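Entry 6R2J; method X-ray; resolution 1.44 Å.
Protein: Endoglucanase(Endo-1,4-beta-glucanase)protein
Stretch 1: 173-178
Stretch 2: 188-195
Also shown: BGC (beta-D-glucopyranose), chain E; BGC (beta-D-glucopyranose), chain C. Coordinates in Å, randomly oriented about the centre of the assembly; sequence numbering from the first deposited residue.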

# COMPACT_ATOMS: atom_id res chain seq x y z
N PHE A 173 1.86 -8.41 2.81
CA PHE A 173 2.33 -7.16 3.38
C PHE A 173 1.62 -6.90 4.70
O PHE A 173 0.37 -6.88 4.78
CB PHE A 173 2.14 -6.03 2.37
CG PHE A 173 2.94 -6.26 1.09
CD1 PHE A 173 2.50 -7.14 0.13
CD2 PHE A 173 4.16 -5.62 0.88
CE1 PHE A 173 3.24 -7.36 -1.00
CE2 PHE A 173 4.89 -5.84 -0.29
CZ PHE A 173 4.43 -6.71 -1.20
N ILE A 174 2.43 -6.71 5.74
CA ILE A 174 1.96 -6.55 7.10
C ILE A 174 2.21 -5.11 7.54
O ILE A 174 3.36 -4.67 7.66
CB ILE A 174 2.63 -7.56 8.06
CG1 ILE A 174 2.48 -9.00 7.55
CG2 ILE A 174 2.06 -7.41 9.50
CD1 ILE A 174 1.06 -9.53 7.49
N GLU A 175 1.13 -4.40 7.84
CA GLU A 175 1.17 -3.11 8.51
C GLU A 175 1.07 -3.28 10.04
O GLU A 175 0.67 -4.34 10.56
CB GLU A 175 0.04 -2.21 7.96
CG GLU A 175 0.19 -2.03 6.44
CD GLU A 175 -0.77 -1.04 5.84
OE1 GLU A 175 -0.97 0.02 6.46
OE2 GLU A 175 -1.31 -1.32 4.72
N GLY A 176 1.46 -2.22 10.74
CA GLY A 176 1.40 -2.15 12.18
C GLY A 176 0.43 -1.08 12.68
O GLY A 176 -0.20 -0.34 11.93
N GLU A 177 0.35 -1.03 13.99
CA GLU A 177 -0.53 -0.13 14.72
C GLU A 177 -0.08 1.33 14.57
O GLU A 177 0.89 1.67 13.85
CB GLU A 177 -0.64 -0.69 16.15
CG GLU A 177 -1.41 0.02 17.22
CD GLU A 177 -2.88 0.25 16.95
OE1 GLU A 177 -3.15 1.42 16.70
OE2 GLU A 177 -3.76 -0.66 17.04
N ARG A 178 -0.86 2.22 15.19
CA ARG A 178 -0.68 3.65 15.06
C ARG A 178 -0.68 4.11 13.61
O ARG A 178 0.17 4.89 13.18
CB ARG A 178 0.59 4.14 15.76
CG ARG A 178 0.45 5.60 16.25
CD ARG A 178 1.73 6.37 16.06
NE ARG A 178 1.47 7.81 16.04
CZ ARG A 178 0.83 8.45 15.05
NH1 ARG A 178 0.40 7.76 13.97
NH2 ARG A 178 0.61 9.77 15.15
N VAL A 188 5.70 1.48 18.69
CA VAL A 188 4.34 0.91 18.66
C VAL A 188 4.37 -0.60 18.41
O VAL A 188 3.55 -1.36 18.94
CB VAL A 188 3.51 1.66 17.60
CG1 VAL A 188 2.31 0.87 17.21
CG2 VAL A 188 3.08 3.02 18.12
N ASN A 189 5.32 -1.04 17.61
CA ASN A 189 5.41 -2.41 17.14
C ASN A 189 6.74 -3.03 17.56
O ASN A 189 7.38 -3.76 16.78
CB ASN A 189 5.24 -2.50 15.62
CG ASN A 189 4.07 -1.71 15.11
OD1 ASN A 189 2.91 -2.01 15.43
ND2 ASN A 189 4.36 -0.68 14.33
N ALA A 190 7.19 -2.74 18.78
CA ALA A 190 8.57 -3.06 19.13
C ALA A 190 8.81 -4.56 19.01
O ALA A 190 9.87 -4.98 18.51
CB ALA A 190 8.90 -2.58 20.55
N ASN A 191 7.83 -5.36 19.45
CA ASN A 191 7.88 -6.81 19.39
C ASN A 191 6.81 -7.40 18.49
O ASN A 191 6.12 -8.34 18.88
CB ASN A 191 7.64 -7.39 20.78
CG ASN A 191 8.57 -6.82 21.81
OD1 ASN A 191 8.28 -5.79 22.44
ND2 ASN A 191 9.72 -7.48 21.98
N PHE A 192 6.64 -6.84 17.30
CA PHE A 192 5.63 -7.26 16.35
C PHE A 192 6.26 -8.29 15.41
O PHE A 192 7.35 -8.06 14.87
CB PHE A 192 5.07 -6.00 15.64
CG PHE A 192 3.94 -6.28 14.68
CD1 PHE A 192 2.89 -7.13 15.03
CD2 PHE A 192 3.94 -5.71 13.41
CE1 PHE A 192 1.87 -7.41 14.13
CE2 PHE A 192 2.95 -6.01 12.49
CZ PHE A 192 1.89 -6.85 12.85
N LEU A 193 5.60 -9.44 15.26
CA LEU A 193 6.15 -10.51 14.45
C LEU A 193 5.05 -11.48 14.05
O LEU A 193 4.49 -12.16 14.91
CB LEU A 193 7.23 -11.28 15.21
CG LEU A 193 8.15 -12.17 14.36
CD1 LEU A 193 9.33 -12.71 15.21
CD2 LEU A 193 7.40 -13.35 13.75
N ILE A 194 4.81 -11.58 12.77
CA ILE A 194 3.87 -12.53 12.20
C ILE A 194 4.64 -13.72 11.64
O ILE A 194 5.71 -13.57 11.03
CB ILE A 194 3.01 -11.84 11.11
CG1 ILE A 194 2.40 -10.55 11.67
CG2 ILE A 194 1.94 -12.77 10.57
CD1 ILE A 194 1.38 -10.82 12.78
N ASN A 195 4.08 -14.90 11.80
CA ASN A 195 4.74 -16.12 11.37
C ASN A 195 4.33 -16.46 9.94
O ASN A 195 3.13 -16.57 9.64
CB ASN A 195 4.34 -17.25 12.30
CG ASN A 195 4.80 -17.02 13.72
OD1 ASN A 195 5.96 -16.73 13.96
ND2 ASN A 195 3.87 -17.14 14.67
C2 BGC E . 0.04 8.34 11.09
C3 BGC E . 0.81 7.29 10.36
C4 BGC E . 0.12 7.18 9.04
C5 BGC E . -0.50 8.43 8.48
C6 BGC E . -1.03 7.97 7.15
C1 BGC E . -0.75 9.53 10.46
O2 BGC E . 0.87 8.68 12.27
O3 BGC E . 0.80 6.03 11.04
O4 BGC E . 1.16 6.54 8.35
O5 BGC E . -1.58 8.86 9.43
O6 BGC E . -2.03 8.94 6.74
C2 BGC C . -4.80 10.74 11.14
C3 BGC C . -3.66 9.78 10.92
C4 BGC C . -2.52 10.51 11.57
C5 BGC C . -2.75 10.81 13.08
C6 BGC C . -1.65 11.68 13.74
C1 BGC C . -5.17 10.77 12.64
O1 BGC C . -6.33 11.47 12.97
O2 BGC C . -6.00 10.38 10.46
O3 BGC C . -3.25 9.58 9.56
O4 BGC C . -1.21 9.95 11.64
O5 BGC C . -4.06 11.35 13.51
O6 BGC C . -0.40 11.24 13.23
O HOH W 1 3.72 2.42 13.96

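Residues 173-178 leave a strand and pass through Gly 176 to Glu 177 and Arg 178, near the start of a weakly bonded helix that continues later in the chain. The second stretch contains no strand to pair with it; Val 188 is helical, Asn 189 is the first residue to leave helical phi/psi, and the chain then runs on as loop to Asn 195. The backbones draw nearest at the Glu 177 and Gly 176 end, where the CA atoms of Glu 177 and Val 188 are 6.3 Å apart and those of Gly 176 and Asn 189 are 6.4 Å apart. At the other end the CA atoms of Ile 174 and Ile 194 are separated by 8.1 Å, which leaves room for side chains between them. Within the second stretch, a backbone hydrogen bond from Phe 192 N to Asn 189 O (3.2 Å) closes the turn after the helix.

A single direct hydrogen bond crosses the contact, from Glu 177 N to Asn 189 OD1 (3.1 Å, N-H...O angle 148°). The Asn 189 side chain thus gives the Glu 177 amide an acceptor. Its ND2 makes a weak hydrogen bond to a water (3.2 Å to the water oxygen), which in turn donates to Glu 177 O (2.9 Å from the water oxygen), so the amide group of Asn 189 reaches both backbone polar groups of Glu 177, one directly and one through the water. The absence of a side chain at Gly 176 matters to this arrangement: an ideal CB there would lie 2.5 Å from Asn 189 ND2, a clash.

Phe 192 points toward the first stretch, and its ring meets Ile 174 CG2 at CZ (3.4 Å) and Glu 175 O at CE2 (3.4 Å), both obliquely. Ile 174 CG2 also packs against Ile 194 CG1 (3.8 Å), so one methyl group touches both apolar side chains. Glu 175 itself directs its CA-to-CB bond away, and its contact with the ring is made through the carbonyl oxygen.

Val 188 packs against Glu 177 and Arg 178 with its two methyls: CG1 lies 3.5 Å from Glu 177 CB, and CG2 lies 3.6 Å from Arg 178 CB. Beyond these CB atoms both side chains lead away. Glu 177 OE1 accepts a hydrogen bond from Arg 178 N (2.9 Å, 172°), while the Arg 178 guanidinium extends to the sugars, with NH2 donating to O6 of the chain C glucose (2.6 Å, 169°).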